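Local coordinates for protein anopheles gambiae adenosine kinase (PDB 3LOO) that probably catalyses the ATP-dependent phosphorylation of adenosine to AMP, as an adenosine kinase of the pfkB carbohydrate kinase family, at residues G30-L34 with A152-A157; L87-W92 with R118-V124; F208-L212 with L225-F229. All blocks are in the same frame, centred on the assembly; numbering follows the deposited sequence.

How the contacts relate
All three contacts are buried; the one exposed residue that touches across a contact is in contact 2. Contact 1 belongs to the ligand pocket, where amide and aliphatic groups meet adenine. Contact 2 joins two helices through a buried arginine and an amide, and lies along the chain within the loop that contact 1 closes. Contact 3 is hydrophobic, with one Met-aromatic contact, and joins a strand to a helix on the other side of the chain's centre from contact 2, their centres about 24 Å apart. Shared neighbours tie them together: helix 110-122 carries part of contact 2 and packs on Pro32 of contact 1, while helix 187-203 touches side chains of both contacts 1 and 3.

Contact 1: residues G30-L34 with A152-A157; sequences GNPLL and ANLAAA. With B4P (bis(adenosine)-5'-tetraphosphate), chain D.
The side-chain nitrogen of Asn31, ND2, lies against Leu154 CD2 at 3.6 Å and donates to the adenine atom N1A of the bound bis(adenosine)-5'-tetraphosphate, 3.0 Å away and nearly straight at 164°. A weaker bond ties the same nitrogen to the carbonyl O of Phe185, which helps to fix the turn of the amide, whereas the buried OD1 of Asn31 has no partner in the model. Asn31 CB lies 3.8 Å from Ala157 CB, and with CG anti to the carbonyl carbon (chi1 -52°) the amide extends to the base. Here segments on or next to strands 33-39 and 147-153, which strand 137-144 separates in the five-stranded sheet, line the adenine of the ligand, probably in the substrate adenosine site of this pfkB-family kinase. Leu33 divides its branches: CD1 packs on Leu154 CD2 and Ala157 CB, while CD2 reaches the adenine, 3.7 Å from C2A. Ala152 CB comes to 3.4 Å from the exocyclic N6A. Asp35, further along strand 33-39, also bonds to the ligand. Behind the pocket, Pro32 CD rests on Ala157 CB, and one water donates to both Gly30 O and Ala157 O, at 3.0 and 2.8 Å, joining the two backbones.

Contact 2: residues L87-W92 with R118-V124; sequences LRVAQW and RATSNGV
Arg118 lays its CB over one face of the Arg88 guanidinium, 4.3 Å above the plane and displaced toward the rim, while its own charged end turns away, so that Arg118 NH1 stays 6.4 Å from Arg88 NH2. One residue on, the CA of Ala119 meets the aliphatic part of Arg88 at CD, 3.9 Å away. Asn122, a turn later, brings its amide to the edge of the guanidinium, with the two planes only 16° apart, and the backbone O of Asn122 lies 3.2 Å from Gln91 CB. The helix stops at Gly123, whose phi is positive; Gly123 N bonds to Thr120 O and Val124 N to Ala119 O, a Schellman motif. Gly123 O lies 3.3 Å from Gln91 CD. Val124, leading into strand 125-131, then sets CG2 against both Leu87 O and Gln91 CG. The short axes run roughly parallel (26°, 9.2 Å apart), and helix 110-122 is the crossover of a beta-alpha-beta unit joining the parallel strands 100-107 and 125-131. Arg88 bends at chi3 (50°) as it passes along Ala119 to Asn122, and it also makes a cation-pi contact with Phe355. A buried guanidinium that has the ring of Phe355 and an amide at its edge is probably stabilised by both, in place of solvent.

Contact 3: residues F208-L212 with L225-F229; sequences FMMNL and LEEIF
Phe208 and Ile228 begin a row of purely apolar contacts: the delta methyl of Ile228, CD1, is 3.9 Å from Phe208 CE2 and equally near CZ, with the two side chains crossing at about a right angle. The CB of Phe208 points toward the helix, and CG anti to the backbone N (chi1 -178°) carries the ring to Ile228 CD1. Two residues on, on the same side of the strand, Met210 takes up the centre of the contact. Its chain is bent at chi3 (-76°), which parts the work of its last two atoms: CE goes to Leu225 CD1 at 3.7 Å, while SD lies beside Ile228 CG2 at 3.9 Å. Leu212 closes the row with its CD2, which touches Leu225 CD2 loosely and comes in near the plane of the Phe229 ring at its edge, 4.4 Å from CZ.

The second kind of interaction is a Met-aromatic contact. Met210 SD sits 5.4 Å from the centroid of the Phe229 ring, approaching obliquely at 66° from the ring normal.

These parts form a parallel beta-alpha-beta crossover of the large sheet: strand 207-211 leads through helices 216-220 and 222-228 to strand 234-238, its neighbour in the sheet. Leu235 of that returning strand touches both Leu212 and Phe229, and helix 187-203 flanks the packing, Ala198 against Phe208 and Phe187 against Leu225.

Contact 1: residues G30-L34 with A152-A157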
loop_
_atom_site.group_PDB
_atom_site.type_symbol
_atom_site.label_atom_id
_atom_site.label_comp_id
_atom_site.label_asym_id
_atom_site.label_seq_id
_atom_site.Cartn_x
_atom_site.Cartn_y
_atom_site.Cartn_z
ATOM N N GLY A 30 6.404 4.414 -3.005
ATOM C CA GLY A 30 6.475 3.238 -2.158
ATOM C C GLY A 30 7.741 2.427 -2.383
ATOM O O GLY A 30 8.720 2.910 -2.987
ATOM N N ASN A 31 7.679 1.171 -1.942
ATOM C CA ASN A 31 8.800 0.282 -1.994
ATOM C C ASN A 31 8.500 -0.805 -2.994
ATOM O O ASN A 31 7.634 -1.641 -2.736
ATOM C CB ASN A 31 9.041 -0.417 -0.630
ATOM C CG ASN A 31 9.121 0.549 0.533
ATOM O OD1 ASN A 31 9.625 1.681 0.382
ATOM N ND2 ASN A 31 8.667 0.091 1.726
ATOM N N PRO A 32 9.215 -0.806 -4.132
ATOM C CA PRO A 32 8.924 -1.890 -5.073
ATOM C C PRO A 32 9.712 -3.129 -4.663
ATOM O O PRO A 32 10.935 -3.094 -4.601
ATOM C CB PRO A 32 9.408 -1.336 -6.428
ATOM C CG PRO A 32 10.420 -0.273 -6.071
ATOM C CD PRO A 32 10.276 0.099 -4.600
ATOM N N LEU A 33 8.991 -4.230 -4.452
ATOM C CA LEU A 33 9.551 -5.414 -3.887
ATOM C C LEU A 33 9.058 -6.606 -4.703
ATOM O O LEU A 33 7.909 -6.605 -5.169
ATOM C CB LEU A 33 9.022 -5.562 -2.447
ATOM C CG LEU A 33 9.697 -5.095 -1.147
ATOM C CD1 LEU A 33 10.668 -3.966 -1.252
ATOM C CD2 LEU A 33 8.693 -4.959 0.019
ATOM N N LEU A 34 9.919 -7.615 -4.847
ATOM C CA LEU A 34 9.524 -8.879 -5.447
ATOM C C LEU A 34 9.119 -9.789 -4.297
ATOM O O LEU A 34 9.924 -10.031 -3.382
ATOM C CB LEU A 34 10.698 -9.496 -6.228
ATOM C CG LEU A 34 10.429 -10.847 -6.962
ATOM C CD1 LEU A 34 9.295 -10.761 -8.038
ATOM C CD2 LEU A 34 11.715 -11.418 -7.609
ATOM N N ALA A 152 9.927 -8.344 5.075
ATOM C CA ALA A 152 10.333 -7.450 3.981
ATOM C C ALA A 152 11.796 -7.053 4.113
ATOM O O ALA A 152 12.204 -6.460 5.119
ATOM C CB ALA A 152 9.432 -6.159 3.940
ATOM N N ASN A 153 12.557 -7.432 3.107
ATOM C CA ASN A 153 13.955 -7.119 2.966
ATOM C C ASN A 153 14.000 -5.995 1.954
ATOM O O ASN A 153 13.950 -6.247 0.724
ATOM C CB ASN A 153 14.711 -8.345 2.431
ATOM C CG ASN A 153 16.167 -8.035 2.069
ATOM O OD1 ASN A 153 16.801 -7.160 2.667
ATOM N ND2 ASN A 153 16.683 -8.739 1.079
ATOM N N LEU A 154 14.026 -4.764 2.476
ATOM C CA LEU A 154 13.835 -3.561 1.647
ATOM C C LEU A 154 14.980 -3.319 0.678
ATOM O O LEU A 154 14.751 -2.969 -0.486
ATOM C CB LEU A 154 13.604 -2.308 2.502
ATOM C CG LEU A 154 12.304 -2.240 3.319
ATOM C CD1 LEU A 154 12.141 -0.878 3.954
ATOM C CD2 LEU A 154 11.050 -2.552 2.408
ATOM N N ALA A 155 16.209 -3.479 1.172
ATOM C CA ALA A 155 17.429 -3.434 0.349
ATOM C C ALA A 155 17.418 -2.181 -0.565
ATOM O O ALA A 155 17.437 -1.074 -0.026
ATOM C CB ALA A 155 17.599 -4.760 -0.427
ATOM N N ALA A 156 17.353 -2.311 -1.902
ATOM C CA ALA A 156 17.417 -1.114 -2.778
ATOM C C ALA A 156 16.261 -0.135 -2.572
ATOM O O ALA A 156 16.414 1.081 -2.778
ATOM C CB ALA A 156 17.518 -1.497 -4.273
ATOM N N ALA A 157 15.112 -0.646 -2.147
ATOM C CA ALA A 157 13.982 0.269 -1.854
ATOM C C ALA A 157 14.362 1.290 -0.783
ATOM O O ALA A 157 13.792 2.379 -0.754
ATOM C CB ALA A 157 12.721 -0.486 -1.456
HETATM P PA B4P D . -1.067 -8.754 2.500
HETATM O O1A B4P D . -1.351 -9.951 1.607
HETATM O O2A B4P D . -0.458 -9.028 3.874
HETATM O O3A B4P D . -2.502 -8.116 2.832
HETATM P PB B4P D . -2.843 -6.600 2.474
HETATM O O1B B4P D . -2.943 -6.392 0.961
HETATM O O2B B4P D . -2.063 -5.608 3.320
HETATM O O3B B4P D . -4.354 -6.953 3.073
HETATM P PG B4P D . -5.111 -6.262 4.315
HETATM O O1G B4P D . -4.910 -7.009 5.588
HETATM O O2G B4P D . -4.665 -4.813 4.341
HETATM O O3G B4P D . -6.657 -6.298 3.899
HETATM P PD B4P D . -7.891 -7.157 4.485
HETATM O O1D B4P D . -7.393 -8.518 4.805
HETATM O O2D B4P D . -8.691 -6.383 5.495
HETATM O O5E B4P D . -0.209 -7.634 1.694
HETATM C C5E B4P D . 0.820 -8.225 0.931
HETATM C C4E B4P D . 1.772 -7.246 0.306
HETATM O O4E B4P D . 2.427 -6.414 1.263
HETATM C C3E B4P D . 2.883 -8.032 -0.334
HETATM O O3E B4P D . 2.608 -7.980 -1.748
HETATM C C2E B4P D . 4.155 -7.258 -0.005
HETATM O O2E B4P D . 4.987 -6.951 -1.131
HETATM C C1E B4P D . 3.641 -5.989 0.701
HETATM N N9A B4P D . 4.584 -5.590 1.761
HETATM C C8A B4P D . 4.898 -6.256 2.911
HETATM N N7A B4P D . 5.827 -5.517 3.585
HETATM C C5A B4P D . 6.130 -4.405 2.851
HETATM C C6A B4P D . 6.979 -3.299 3.021
HETATM N N6A B4P D . 7.811 -3.154 4.099
HETATM N N1A B4P D . 7.025 -2.354 2.049
HETATM C C2A B4P D . 6.230 -2.432 0.953
HETATM N N3A B4P D . 5.400 -3.473 0.776
HETATM C C4A B4P D . 5.326 -4.457 1.709
HETATM O O5F B4P D . -8.736 -7.290 3.129
HETATM C C5F B4P D . -8.981 -6.175 2.280
HETATM C C4F B4P D . -10.177 -6.550 1.407
HETATM O O4F B4P D . -10.023 -7.851 0.813
HETATM C C3F B4P D . -11.435 -6.706 2.245
HETATM O O3F B4P D . -11.987 -5.425 2.519
HETATM C C2F B4P D . -12.306 -7.573 1.356
HETATM O O2F B4P D . -12.974 -6.768 0.365
HETATM C C1F B4P D . -11.284 -8.525 0.709
HETATM N N9B B4P D . -11.231 -9.763 1.550
HETATM C C8B B4P D . -10.279 -10.067 2.455
HETATM N N7B B4P D . -10.538 -11.255 3.053
HETATM C C5B B4P D . -11.684 -11.747 2.539
HETATM C C6B B4P D . -12.459 -12.885 2.748
HETATM N N6B B4P D . -12.052 -13.803 3.661
HETATM N N1B B4P D . -13.602 -13.072 2.018
HETATM C C2B B4P D . -14.011 -12.160 1.102
HETATM N N3B B4P D . -13.300 -11.021 0.864
HETATM C C4B B4P D . -12.144 -10.759 1.551
HETATM O O HOH W 1 11.662 2.774 -2.603
#

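Contact 2: residues L87-W92 with R118-V124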
loop_
_atom_site.group_PDB
_atom_site.type_symbol
_atom_site.label_atom_id
_atom_site.label_comp_id
_atom_site.label_asym_id
_atom_site.label_seq_id
_atom_site.Cartn_x
_atom_site.Cartn_y
_atom_site.Cartn_z
ATOM N N LEU A 87 -1.384 0.449 -7.519
ATOM C CA LEU A 87 -1.337 1.130 -8.817
ATOM C C LEU A 87 -1.519 0.159 -10.015
ATOM O O LEU A 87 -2.166 0.518 -11.014
ATOM C CB LEU A 87 -0.064 1.979 -8.929
ATOM C CG LEU A 87 -0.234 3.405 -8.434
ATOM C CD1 LEU A 87 -0.711 3.546 -6.999
ATOM C CD2 LEU A 87 1.097 4.197 -8.648
ATOM N N ARG A 88 -1.022 -1.076 -9.890
ATOM C CA ARG A 88 -1.218 -2.089 -10.931
ATOM C C ARG A 88 -2.705 -2.487 -11.035
ATOM O O ARG A 88 -3.251 -2.548 -12.146
ATOM C CB ARG A 88 -0.298 -3.312 -10.716
ATOM C CG ARG A 88 1.231 -3.023 -10.914
ATOM C CD ARG A 88 2.107 -4.256 -10.531
ATOM N NE ARG A 88 1.553 -5.435 -11.215
ATOM C CZ ARG A 88 1.455 -6.661 -10.713
ATOM N NH1 ARG A 88 1.894 -6.955 -9.490
ATOM N NH2 ARG A 88 0.903 -7.614 -11.456
ATOM N N VAL A 89 -3.355 -2.704 -9.889
ATOM C CA VAL A 89 -4.801 -2.966 -9.863
ATOM C C VAL A 89 -5.609 -1.787 -10.426
ATOM O O VAL A 89 -6.473 -1.995 -11.274
ATOM C CB VAL A 89 -5.304 -3.453 -8.444
ATOM C CG1 VAL A 89 -6.885 -3.567 -8.358
ATOM C CG2 VAL A 89 -4.597 -4.773 -8.055
ATOM N N ALA A 90 -5.327 -0.559 -9.968
ATOM C CA ALA A 90 -5.944 0.625 -10.537
ATOM C C ALA A 90 -5.782 0.775 -12.077
ATOM O O ALA A 90 -6.734 1.145 -12.773
ATOM C CB ALA A 90 -5.432 1.898 -9.827
ATOM N N GLN A 91 -4.582 0.535 -12.595
ATOM C CA GLN A 91 -4.343 0.556 -14.032
ATOM C C GLN A 91 -5.112 -0.549 -14.795
ATOM O O GLN A 91 -5.655 -0.320 -15.906
ATOM C CB GLN A 91 -2.841 0.451 -14.285
ATOM C CG GLN A 91 -2.149 1.780 -14.155
ATOM C CD GLN A 91 -2.552 2.777 -15.267
ATOM O OE1 GLN A 91 -3.151 2.412 -16.290
ATOM N NE2 GLN A 91 -2.196 4.015 -15.071
ATOM N N TRP A 92 -5.183 -1.723 -14.188
ATOM C CA TRP A 92 -5.862 -2.838 -14.819
ATOM C C TRP A 92 -7.328 -2.464 -15.011
ATOM O O TRP A 92 -7.897 -2.636 -16.100
ATOM C CB TRP A 92 -5.701 -4.117 -13.998
ATOM C CG TRP A 92 -6.617 -5.203 -14.491
ATOM C CD1 TRP A 92 -6.568 -5.842 -15.716
ATOM C CD2 TRP A 92 -7.723 -5.765 -13.795
ATOM N NE1 TRP A 92 -7.581 -6.770 -15.811
ATOM C CE2 TRP A 92 -8.307 -6.742 -14.648
ATOM C CE3 TRP A 92 -8.284 -5.547 -12.532
ATOM C CZ2 TRP A 92 -9.435 -7.485 -14.279
ATOM C CZ3 TRP A 92 -9.406 -6.304 -12.159
ATOM C CH2 TRP A 92 -9.963 -7.260 -13.038
ATOM N N ARG A 118 6.319 -6.392 -15.280
ATOM C CA ARG A 118 4.933 -6.593 -14.809
ATOM C C ARG A 118 4.175 -5.272 -14.601
ATOM O O ARG A 118 3.021 -5.128 -15.012
ATOM C CB ARG A 118 4.852 -7.392 -13.485
ATOM C CG ARG A 118 5.506 -8.765 -13.523
ATOM C CD ARG A 118 4.618 -9.918 -14.076
ATOM N NE ARG A 118 5.485 -11.079 -14.362
ATOM C CZ ARG A 118 5.958 -11.951 -13.459
ATOM N NH1 ARG A 118 5.630 -11.866 -12.163
ATOM N NH2 ARG A 118 6.766 -12.930 -13.858
ATOM N N ALA A 119 4.792 -4.311 -13.929
ATOM C CA ALA A 119 4.071 -3.072 -13.657
ATOM C C ALA A 119 3.826 -2.279 -14.977
ATOM O O ALA A 119 2.727 -1.797 -15.197
ATOM C CB ALA A 119 4.781 -2.235 -12.597
ATOM N N THR A 120 4.823 -2.198 -15.850
ATOM C CA THR A 120 4.625 -1.563 -17.177
ATOM C C THR A 120 3.565 -2.289 -18.026
ATOM O O THR A 120 2.755 -1.637 -18.634
ATOM C CB THR A 120 5.959 -1.387 -17.970
ATOM O OG1 THR A 120 6.800 -0.470 -17.256
ATOM C CG2 THR A 120 5.700 -0.764 -19.399
ATOM N N SER A 121 3.551 -3.621 -18.037
ATOM C CA SER A 121 2.483 -4.354 -18.745
ATOM C C SER A 121 1.084 -4.032 -18.288
ATOM O O SER A 121 0.182 -3.975 -19.119
ATOM C CB SER A 121 2.656 -5.853 -18.647
ATOM O OG SER A 121 3.954 -6.118 -19.107
ATOM N N ASN A 122 0.917 -3.830 -16.981
ATOM C CA ASN A 122 -0.369 -3.447 -16.405
ATOM C C ASN A 122 -0.783 -2.011 -16.691
ATOM O O ASN A 122 -1.964 -1.680 -16.521
ATOM C CB ASN A 122 -0.386 -3.721 -14.886
ATOM C CG ASN A 122 -0.312 -5.212 -14.559
ATOM O OD1 ASN A 122 -0.914 -6.047 -15.245
ATOM N ND2 ASN A 122 0.432 -5.554 -13.523
ATOM N N GLY A 123 0.163 -1.171 -17.136
ATOM C CA GLY A 123 -0.145 0.208 -17.538
ATOM C C GLY A 123 0.480 1.290 -16.643
ATOM O O GLY A 123 0.337 2.491 -16.900
ATOM N N VAL A 124 1.190 0.884 -15.588
ATOM C CA VAL A 124 1.895 1.870 -14.769
ATOM C C VAL A 124 3.046 2.503 -15.511
ATOM O O VAL A 124 3.839 1.814 -16.199
ATOM C CB VAL A 124 2.396 1.223 -13.433
ATOM C CG1 VAL A 124 2.996 2.272 -12.502
ATOM C CG2 VAL A 124 1.220 0.477 -12.761
#

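Contact 3: residues F208-L212 with L225-F229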
loop_
_atom_site.group_PDB
_atom_site.type_symbol
_atom_site.label_atom_id
_atom_site.label_comp_id
_atom_site.label_asym_id
_atom_site.label_seq_id
_atom_site.Cartn_x
_atom_site.Cartn_y
_atom_site.Cartn_z
ATOM N N PHE A 208 -4.173 13.889 -0.825
ATOM C CA PHE A 208 -3.034 13.077 -0.325
ATOM C C PHE A 208 -3.668 11.952 0.506
ATOM O O PHE A 208 -4.541 12.176 1.366
ATOM C CB PHE A 208 -1.990 13.895 0.439
ATOM C CG PHE A 208 -0.814 13.070 0.913
ATOM C CD1 PHE A 208 0.286 12.898 0.107
ATOM C CD2 PHE A 208 -0.863 12.397 2.155
ATOM C CE1 PHE A 208 1.352 12.111 0.509
ATOM C CE2 PHE A 208 0.191 11.573 2.574
ATOM C CZ PHE A 208 1.307 11.434 1.731
ATOM N N MET A 209 -3.273 10.737 0.175
ATOM C CA MET A 209 -3.878 9.557 0.734
ATOM C C MET A 209 -2.737 8.640 1.195
ATOM O O MET A 209 -1.632 8.646 0.625
ATOM C CB MET A 209 -4.770 8.871 -0.315
ATOM C CG MET A 209 -5.869 9.826 -0.898
ATOM S SD MET A 209 -6.735 9.123 -2.288
ATOM C CE MET A 209 -5.579 9.545 -3.595
ATOM N N MET A 210 -3.004 7.849 2.221
ATOM C CA MET A 210 -1.975 6.929 2.714
ATOM C C MET A 210 -2.597 5.715 3.368
ATOM O O MET A 210 -3.791 5.662 3.617
ATOM C CB MET A 210 -0.972 7.630 3.647
ATOM C CG MET A 210 -1.557 8.231 4.934
ATOM S SD MET A 210 -0.318 8.462 6.264
ATOM C CE MET A 210 -0.148 6.752 6.831
ATOM N N ASN A 211 -1.756 4.728 3.630
ATOM C CA ASN A 211 -2.214 3.484 4.190
ATOM C C ASN A 211 -1.462 3.294 5.505
ATOM O O ASN A 211 -0.255 3.628 5.579
ATOM C CB ASN A 211 -1.809 2.367 3.247
ATOM C CG ASN A 211 -2.641 1.154 3.417
ATOM O OD1 ASN A 211 -2.628 0.518 4.480
ATOM N ND2 ASN A 211 -3.421 0.824 2.377
ATOM N N LEU A 212 -2.118 2.693 6.504
ATOM C CA LEU A 212 -1.383 2.370 7.727
ATOM C C LEU A 212 -0.349 1.288 7.505
ATOM O O LEU A 212 0.649 1.241 8.225
ATOM C CB LEU A 212 -2.312 2.064 8.895
ATOM C CG LEU A 212 -3.139 3.230 9.433
ATOM C CD1 LEU A 212 -4.191 2.690 10.402
ATOM C CD2 LEU A 212 -2.196 4.351 10.062
ATOM N N LEU A 225 3.723 9.938 11.898
ATOM C CA LEU A 225 2.329 9.763 11.639
ATOM C C LEU A 225 1.525 10.988 12.087
ATOM O O LEU A 225 0.694 11.530 11.331
ATOM C CB LEU A 225 1.873 8.541 12.396
ATOM C CG LEU A 225 0.921 7.568 11.742
ATOM C CD1 LEU A 225 1.076 7.560 10.233
ATOM C CD2 LEU A 225 1.192 6.188 12.355
ATOM N N GLU A 226 1.794 11.434 13.311
ATOM C CA GLU A 226 1.211 12.637 13.845
ATOM C C GLU A 226 1.532 13.852 12.974
ATOM O O GLU A 226 0.643 14.665 12.735
ATOM C CB GLU A 226 1.743 12.905 15.260
ATOM C CG GLU A 226 1.161 12.001 16.323
ATOM C CD GLU A 226 1.279 12.620 17.717
ATOM O OE1 GLU A 226 2.405 13.014 18.105
ATOM O OE2 GLU A 226 0.236 12.774 18.378
ATOM N N GLU A 227 2.796 14.004 12.568
ATOM C CA GLU A 227 3.202 15.148 11.791
ATOM C C GLU A 227 2.542 15.180 10.361
ATOM O O GLU A 227 2.230 16.258 9.830
ATOM C CB GLU A 227 4.738 15.218 11.678
ATOM C CG GLU A 227 5.217 16.554 11.038
ATOM C CD GLU A 227 6.726 16.699 10.891
ATOM O OE1 GLU A 227 7.481 15.721 11.012
ATOM O OE2 GLU A 227 7.181 17.820 10.638
ATOM N N ILE A 228 2.298 14.012 9.761
ATOM C CA ILE A 228 1.741 13.965 8.388
ATOM C C ILE A 228 0.199 13.976 8.384
ATOM O O ILE A 228 -0.423 14.377 7.396
ATOM C CB ILE A 228 2.282 12.745 7.573
ATOM C CG1 ILE A 228 2.161 13.006 6.054
ATOM C CG2 ILE A 228 1.508 11.444 7.941
ATOM C CD1 ILE A 228 3.064 12.051 5.172
ATOM N N PHE A 229 -0.420 13.528 9.475
ATOM C CA PHE A 229 -1.860 13.438 9.525
ATOM C C PHE A 229 -2.684 14.676 9.118
ATOM O O PHE A 229 -3.724 14.485 8.494
ATOM C CB PHE A 229 -2.369 12.910 10.863
ATOM C CG PHE A 229 -2.475 11.409 10.913
ATOM C CD1 PHE A 229 -2.494 10.662 9.747
ATOM C CD2 PHE A 229 -2.523 10.744 12.135
ATOM C CE1 PHE A 229 -2.573 9.258 9.794
ATOM C CE2 PHE A 229 -2.623 9.344 12.194
ATOM C CZ PHE A 229 -2.646 8.600 11.022
#